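Local coordinates for putative ABC transporter subunit, substrate-binding component (Rhodopseudomonas palustris, PDB 4EVQ), which binds 4-hydroxybenzoate and probably presents it, like related lignin-derived benzoates, to an ABC transporter as the solute-binding component, at residues Q298-D301 with A302-A306; M123-P126 with N127-R130; L260-V263 with S264-N268. All blocks are in the same frame, centred on the assembly; numbering follows the deposited sequence. Where two conformers were deposited one is given.

Interaction 1 of 3, residues Q298-D301 with A302-A306; sequences QLLD and AGVKA
D301 and K305 stand one helical turn apart on helix 288-306, and their backbones join directly: K305 N donates to D301 O at 2.9 Å. The same four-residue spacing recurs from A302 N to Q298 O, from G303 N to L299 O and from V304 N to L300 O. Four consecutive bonds of this kind are the evidence that an alpha helix runs unbroken through both segments.

The charged side chains meet in a less obvious way. The carboxylate of D301 comes against the aliphatic shaft of K305, OD1 lying 3.4 Å from CD, while OD2 and NZ stay 4.5 Å apart, too far for a salt bridge. K305 CG is 3.2 Å from D301 O, and the lysine chain then bends at chi3 (86°) instead of extending fully. With CG anti to the backbone N (chi1 -157°), D301 turns its carboxylate to other partners: OD1 accepts from G52 N and OD2 is hydrogen-bonded to Y43 OH. With an alanine here in place of D301, G52 N and Y43 OH would probably lose their acceptor, weakening the ties of this helix to helix 30-46 and to the end of strand 50-51.

Apolar packing occupies another flank of the helix. L300 and V304 meet at a slant, CD1 touching CG2 at 3.9 Å, and that same CG2 rests 3.3 Å from L300 O. L300 also packs on L51 of strand 50-51.

D301 is buried, and each of its carboxylate oxygens has a neutral hydrogen-bonding partner; the nearby lysine is likely to add only a modest, longer-range electrostatic attraction.

Interaction 2 of 3, residues M123-P126 with N127-R130; sequences MCAP and NVFR
V128 O is approached by two polar groups: water 1, 2.9 Å from V128 O, can donate to it although it has competing acceptors, and H339 ND1 forms a further hydrogen bond to the same oxygen. The water also accepts from A125 N at 3.0 Å, so it can bridge the backbone on both sides of the turn. That turn, type I from A125 to V128 with P126 and N127 at its corners, closes through V128 N to A125 O at 3.2 Å. The bond is straight at its hydrogen (169°), yet the donor stands 62° out of the carbonyl plane.

N127 takes its CG between the backbone N and the carbonyl carbon (chi1 64°), which brings OD1 within 3.4 Å of A125 CB; ND2 on the other branch bonds to I107 O and A102 O. A125 CB also touches V128 CG2 at 4.0 Å, a small apolar contact between the first and last residues of the turn. Beyond the corner, the F129 ring swings back until CZ lies 3.4 Å from P126 O, approached obliquely, and the ring stacks with H339.

The turn leads into strand 128-130, an outermost strand of the six-stranded sheet, paired with strand 109-111 through backbone bonds of N127 and F129 to T109. V128 packs on V99 of helix 92-105, F129 touches N318, M321 and A322 of helix 314-322, and C124 is disulfide-bonded to C372 near the end of the chain.

Interaction 3 of 3, residues L260-V263 with S264-N268; sequences LHYV and SDLDN
A type I beta turn from V263 to L266 shapes the connection between strand 257-260 and helix 269-282. It closes with L266 N donating to V263 O at 3.2 Å. The N-H...O angle of 163° is close to straight, but the donor sits 50° out of the carbonyl plane. L266 folds back against the same oxygen, its CG lying 3.3 Å from V263 O.

The V263 and D265 side chains extend alongside each other in a common direction. Because D265 has its CG between the backbone N and the carbonyl carbon (chi1 64°), OD1 is brought 3.4 Å from V263 CG1, a polar atom against a methyl. The other oxygen, OD2, accepts from N357 N of strand 354-362.

The Y262 ring covers the start of the turn. S264 N lies over one face, 3.8 Å from Y262 CE2, and the phenol oxygen OH passes 3.6 Å from S264 CA. At the near end of the ring, CD1 meets L266 CD1 at 4.1 Å, reached at a slant. The hydroxyl goes on to a hydrogen bond with N271 OD1, while N271 ND2 bonds to S264 O and L266 O; one asparagine of the following helix therefore grips the tyrosine tip and two turn carbonyls. V263 and L266 both touch Y346 of strand 345-351.

N268 takes the N-cap position of helix 269-282; its side-chain cap, OD1 to N271 N, belongs to one of two conformers and is less certain. The tight turn makes a compact strand-to-helix connection where the chain leaves the seven-stranded sheet, consistent with one of the crossovers between the lobes of a periplasmic binding protein.

In the fold
Along the chain the order is interaction 2, then interaction 3, then interaction 1. Interactions 1 and 2 lie 16 Å apart between centres and touch, L299 CD2 packing on F129 CB at 3.8 Å; both border the six-stranded sheet, interaction 2 through its outermost strand 128-130 and interaction 1 beside strand 50-51 at the other edge. Interaction 3 follows strand 257-260 of the seven-stranded sheet, with centres 24 Å and 26 Å from interactions 1 and 2 and no touch. Helix 288-306 runs between interactions 3 and 1: V288 and V291 meet Y262, and its last residues form interaction 1. The helix thus probably helps join the two lobes, as the two-lobed fold around 4-hydroxybenzoate would suggest.

Interaction 1 of 3, residues Q298-D301 with A302-A306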
loop_
_atom_site.group_PDB
_atom_site.type_symbol
_atom_site.label_atom_id
_atom_site.label_comp_id
_atom_site.label_asym_id
_atom_site.label_seq_id
_atom_site.Cartn_x
_atom_site.Cartn_y
_atom_site.Cartn_z
ATOM N N GLN A 298 3.398 15.058 0.385
ATOM C CA GLN A 298 3.142 15.988 -0.717
ATOM C C GLN A 298 1.676 16.384 -0.840
ATOM O O GLN A 298 1.341 17.560 -1.163
ATOM C CB GLN A 298 3.603 15.383 -2.036
ATOM C CG GLN A 298 5.058 14.974 -2.090
ATOM C CD GLN A 298 5.569 15.005 -3.519
ATOM O OE1 GLN A 298 5.890 16.074 -4.063
ATOM N NE2 GLN A 298 5.675 13.848 -4.133
ATOM N N LEU A 299 0.766 15.450 -0.638
ATOM C CA LEU A 299 -0.646 15.741 -0.751
ATOM C C LEU A 299 -1.072 16.698 0.363
ATOM O O LEU A 299 -1.811 17.679 0.118
ATOM C CB LEU A 299 -1.428 14.433 -0.675
ATOM C CG LEU A 299 -2.927 14.555 -0.908
ATOM C CD1 LEU A 299 -3.240 15.106 -2.311
ATOM C CD2 LEU A 299 -3.643 13.231 -0.661
ATOM N N LEU A 300 -0.645 16.440 1.596
ATOM C CA LEU A 300 -0.944 17.342 2.685
ATOM C C LEU A 300 -0.350 18.686 2.430
ATOM O O LEU A 300 -1.024 19.709 2.705
ATOM C CB LEU A 300 -0.431 16.746 4.001
ATOM C CG LEU A 300 -0.766 17.585 5.251
ATOM C CD1 LEU A 300 -2.259 17.847 5.355
ATOM C CD2 LEU A 300 -0.263 16.889 6.503
ATOM N N ASP A 301 0.870 18.784 1.936
ATOM C CA ASP A 301 1.476 20.074 1.636
ATOM C C ASP A 301 0.611 20.850 0.660
ATOM O O ASP A 301 0.427 22.066 0.830
ATOM C CB ASP A 301 2.881 19.818 1.030
ATOM C CG ASP A 301 3.850 20.997 1.178
ATOM O OD1 ASP A 301 3.597 21.931 1.924
ATOM O OD2 ASP A 301 4.936 20.900 0.571
ATOM N N ALA A 302 0.074 20.197 -0.354
ATOM C CA ALA A 302 -0.767 20.856 -1.336
ATOM C C ALA A 302 -1.995 21.443 -0.654
ATOM O O ALA A 302 -2.423 22.597 -0.954
ATOM C CB ALA A 302 -1.169 19.895 -2.427
ATOM N N GLY A 303 -2.609 20.680 0.246
ATOM C CA GLY A 303 -3.797 21.129 0.958
ATOM C C GLY A 303 -3.480 22.316 1.853
ATOM O O GLY A 303 -4.161 23.357 1.783
ATOM N N VAL A 304 -2.447 22.227 2.667
ATOM C CA VAL A 304 -2.108 23.284 3.615
ATOM C C VAL A 304 -1.668 24.552 2.874
ATOM O O VAL A 304 -2.040 25.670 3.253
ATOM C CB VAL A 304 -1.011 22.834 4.599
ATOM C CG1 VAL A 304 -0.698 23.975 5.542
ATOM C CG2 VAL A 304 -1.455 21.651 5.382
ATOM N N LYS A 305 -0.909 24.429 1.797
ATOM C CA LYS A 305 -0.514 25.604 1.029
ATOM C C LYS A 305 -1.739 26.315 0.449
ATOM O O LYS A 305 -1.780 27.553 0.410
ATOM C CB LYS A 305 0.443 25.216 -0.089
ATOM C CG LYS A 305 1.832 24.918 0.427
ATOM C CD LYS A 305 2.636 24.096 -0.552
ATOM C CE LYS A 305 3.320 24.972 -1.547
ATOM N NZ LYS A 305 4.081 24.070 -2.476
ATOM N N ALA A 306 -2.734 25.558 -0.008
ATOM C CA ALA A 306 -3.916 26.154 -0.656
ATOM C C ALA A 306 -4.715 26.976 0.331
ATOM O O ALA A 306 -5.392 27.940 -0.083
ATOM C CB ALA A 306 -4.799 25.066 -1.281
#

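Interaction 2 of 3, residues M123-P126 with N127-R130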
loop_
_atom_site.group_PDB
_atom_site.type_symbol
_atom_site.label_atom_id
_atom_site.label_comp_id
_atom_site.label_asym_id
_atom_site.label_seq_id
_atom_site.Cartn_x
_atom_site.Cartn_y
_atom_site.Cartn_z
HETATM N N MSE A 123 -17.473 4.009 1.342
HETATM C CA MSE A 123 -17.026 4.904 2.393
HETATM C C MSE A 123 -16.324 6.159 1.861
HETATM O O MSE A 123 -15.805 6.956 2.627
HETATM C CB MSE A 123 -16.049 4.212 3.345
HETATM C CG MSE A 123 -16.660 3.345 4.368
HETATM SE SE MSE A 123 -15.289 2.867 5.777
HETATM C CE MSE A 123 -16.380 1.454 6.534
ATOM N N CYS A 124 -16.335 6.381 0.557
ATOM C CA CYS A 124 -15.687 7.574 0.030
ATOM C C CYS A 124 -16.309 8.828 0.652
ATOM O O CYS A 124 -17.499 8.840 1.020
ATOM C CB CYS A 124 -15.778 7.604 -1.496
ATOM S SG CYS A 124 -17.354 8.230 -2.119
ATOM N N ALA A 125 -15.497 9.864 0.771
ATOM C CA ALA A 125 -15.969 11.092 1.418
ATOM C C ALA A 125 -15.100 12.251 0.997
ATOM O O ALA A 125 -13.929 12.074 0.609
ATOM C CB ALA A 125 -15.923 10.914 2.925
ATOM N N PRO A 126 -15.621 13.486 1.163
ATOM C CA PRO A 126 -14.850 14.646 0.700
ATOM C C PRO A 126 -13.542 14.840 1.440
ATOM O O PRO A 126 -12.643 15.470 0.917
ATOM C CB PRO A 126 -15.777 15.834 0.989
ATOM C CG PRO A 126 -17.112 15.253 0.928
ATOM C CD PRO A 126 -17.006 13.836 1.485
ATOM N N ASN A 127 -13.429 14.302 2.669
ATOM C CA ASN A 127 -12.235 14.447 3.483
ATOM C C ASN A 127 -11.309 13.241 3.529
ATOM O O ASN A 127 -10.385 13.239 4.302
ATOM C CB ASN A 127 -12.625 14.772 4.914
ATOM C CG ASN A 127 -13.411 13.672 5.590
ATOM O OD1 ASN A 127 -14.364 13.130 5.046
ATOM N ND2 ASN A 127 -13.026 13.354 6.824
ATOM N N VAL A 128 -11.603 12.203 2.754
ATOM C CA VAL A 128 -10.834 10.952 2.799
ATOM C C VAL A 128 -10.125 10.763 1.494
ATOM O O VAL A 128 -10.720 10.767 0.425
ATOM C CB VAL A 128 -11.781 9.786 3.108
ATOM C CG1 VAL A 128 -11.042 8.415 2.999
ATOM C CG2 VAL A 128 -12.389 9.912 4.488
ATOM N N PHE A 129 -8.802 10.585 1.587
ATOM C CA PHE A 129 -7.902 10.452 0.457
ATOM C C PHE A 129 -7.028 9.232 0.632
ATOM O O PHE A 129 -6.752 8.865 1.766
ATOM C CB PHE A 129 -7.022 11.707 0.368
ATOM C CG PHE A 129 -7.828 12.952 0.197
ATOM C CD1 PHE A 129 -8.176 13.363 -1.041
ATOM C CD2 PHE A 129 -8.271 13.650 1.280
ATOM C CE1 PHE A 129 -8.978 14.485 -1.211
ATOM C CE2 PHE A 129 -9.084 14.797 1.079
ATOM C CZ PHE A 129 -9.404 15.179 -0.150
ATOM N N ARG A 130 -6.547 8.680 -0.450
ATOM C CA ARG A 130 -5.623 7.533 -0.378
ATOM C C ARG A 130 -4.442 7.828 -1.274
ATOM O O ARG A 130 -4.605 8.227 -2.425
ATOM C CB ARG A 130 -6.348 6.250 -0.765
ATOM C CG ARG A 130 -5.493 5.003 -0.755
ATOM C CD ARG A 130 -6.225 3.761 -0.310
ATOM N NE ARG A 130 -7.363 3.424 -1.158
ATOM C CZ ARG A 130 -8.245 2.477 -0.849
ATOM N NH1 ARG A 130 -8.091 1.793 0.280
ATOM N NH2 ARG A 130 -9.268 2.196 -1.661
HETATM O O HOH W 1 -12.896 9.187 -0.534
#

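Interaction 3 of 3, residues L260-V263 with S264-N268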
loop_
_atom_site.group_PDB
_atom_site.type_symbol
_atom_site.label_atom_id
_atom_site.label_comp_id
_atom_site.label_asym_id
_atom_site.label_seq_id
_atom_site.Cartn_x
_atom_site.Cartn_y
_atom_site.Cartn_z
ATOM N N LEU A 260 3.287 -3.938 -9.275
ATOM C CA LEU A 260 3.187 -2.880 -8.272
ATOM C C LEU A 260 3.256 -1.535 -8.977
ATOM O O LEU A 260 3.878 -1.383 -10.013
ATOM C CB LEU A 260 4.342 -2.976 -7.231
ATOM C CG LEU A 260 4.119 -2.255 -5.899
ATOM C CD1 LEU A 260 2.971 -2.860 -5.111
ATOM C CD2 LEU A 260 5.440 -2.317 -5.098
ATOM N N HIS A 261 2.703 -0.550 -8.290
ATOM C CA HIS A 261 2.717 0.855 -8.684
ATOM C C HIS A 261 4.030 1.585 -8.432
ATOM O O HIS A 261 4.126 2.774 -8.662
ATOM C CB HIS A 261 1.520 1.560 -8.052
ATOM C CG HIS A 261 1.405 1.342 -6.589
ATOM N ND1 HIS A 261 1.094 0.102 -6.071
ATOM C CD2 HIS A 261 1.505 2.188 -5.542
ATOM C CE1 HIS A 261 1.059 0.187 -4.757
ATOM N NE2 HIS A 261 1.293 1.439 -4.409
ATOM N N TYR A 262 5.045 0.889 -7.956
ATOM C CA TYR A 262 6.379 1.471 -7.771
ATOM C C TYR A 262 7.444 0.433 -8.083
ATOM O O TYR A 262 7.239 -0.742 -7.835
ATOM C CB TYR A 262 6.569 1.966 -6.317
ATOM C CG TYR A 262 7.906 2.589 -6.085
ATOM C CD1 TYR A 262 8.255 3.817 -6.657
ATOM C CD2 TYR A 262 8.840 1.962 -5.252
ATOM C CE1 TYR A 262 9.495 4.354 -6.468
ATOM C CE2 TYR A 262 10.091 2.522 -5.050
ATOM C CZ TYR A 262 10.404 3.731 -5.644
ATOM O OH TYR A 262 11.660 4.260 -5.424
ATOM N N VAL A 263 8.552 0.887 -8.656
ATOM C CA VAL A 263 9.758 0.072 -8.808
ATOM C C VAL A 263 10.913 1.009 -8.510
ATOM O O VAL A 263 10.891 2.156 -8.927
ATOM C CB VAL A 263 9.986 -0.435 -10.244
ATOM C CG1 VAL A 263 10.893 -1.687 -10.212
ATOM C CG2 VAL A 263 8.787 -0.671 -10.972
ATOM N N SER A 264 11.937 0.548 -7.785
ATOM C CA SER A 264 12.922 1.509 -7.304
ATOM C C SER A 264 13.766 2.077 -8.403
ATOM O O SER A 264 14.312 3.149 -8.202
ATOM C CB SER A 264 13.792 0.965 -6.180
ATOM O OG SER A 264 14.432 -0.143 -6.636
ATOM N N ASP A 265 13.814 1.411 -9.552
ATOM C CA ASP A 265 14.606 1.865 -10.682
ATOM C C ASP A 265 13.915 2.855 -11.589
ATOM O O ASP A 265 14.476 3.204 -12.619
ATOM C CB ASP A 265 15.175 0.665 -11.521
ATOM C CG ASP A 265 14.105 -0.193 -12.187
ATOM O OD1 ASP A 265 12.939 0.191 -12.186
ATOM O OD2 ASP A 265 14.460 -1.269 -12.771
ATOM N N LEU A 266 12.723 3.334 -11.233
ATOM C CA LEU A 266 12.051 4.294 -12.096
ATOM C C LEU A 266 12.954 5.511 -12.296
ATOM O O LEU A 266 13.501 6.040 -11.342
ATOM C CB LEU A 266 10.719 4.707 -11.519
ATOM C CG LEU A 266 9.586 3.652 -11.557
ATOM C CD1 LEU A 266 8.381 4.066 -10.726
ATOM C CD2 LEU A 266 9.148 3.398 -13.007
ATOM N N ASP A 267 13.110 5.972 -13.529
ATOM C CA ASP A 267 14.182 6.920 -13.839
ATOM C C ASP A 267 13.805 8.395 -13.737
ATOM O O ASP A 267 14.618 9.259 -13.992
ATOM C CB ASP A 267 14.761 6.618 -15.230
ATOM C CG ASP A 267 13.801 6.932 -16.341
ATOM O OD1 ASP A 267 12.881 6.112 -16.577
ATOM O OD2 ASP A 267 13.987 7.990 -16.999
ATOM N N ASN A 268 12.583 8.700 -13.349
ATOM C CA ASN A 268 12.192 10.108 -13.221
ATOM C C ASN A 268 12.961 10.897 -12.119
ATOM O O ASN A 268 13.548 10.318 -11.194
ATOM C CB ASN A 268 10.687 10.195 -13.009
ATOM C CG ASN A 268 10.275 9.696 -11.640
ATOM O OD1 ASN A 268 10.591 10.328 -10.625
ATOM N ND2 ASN A 268 9.563 8.576 -11.601
#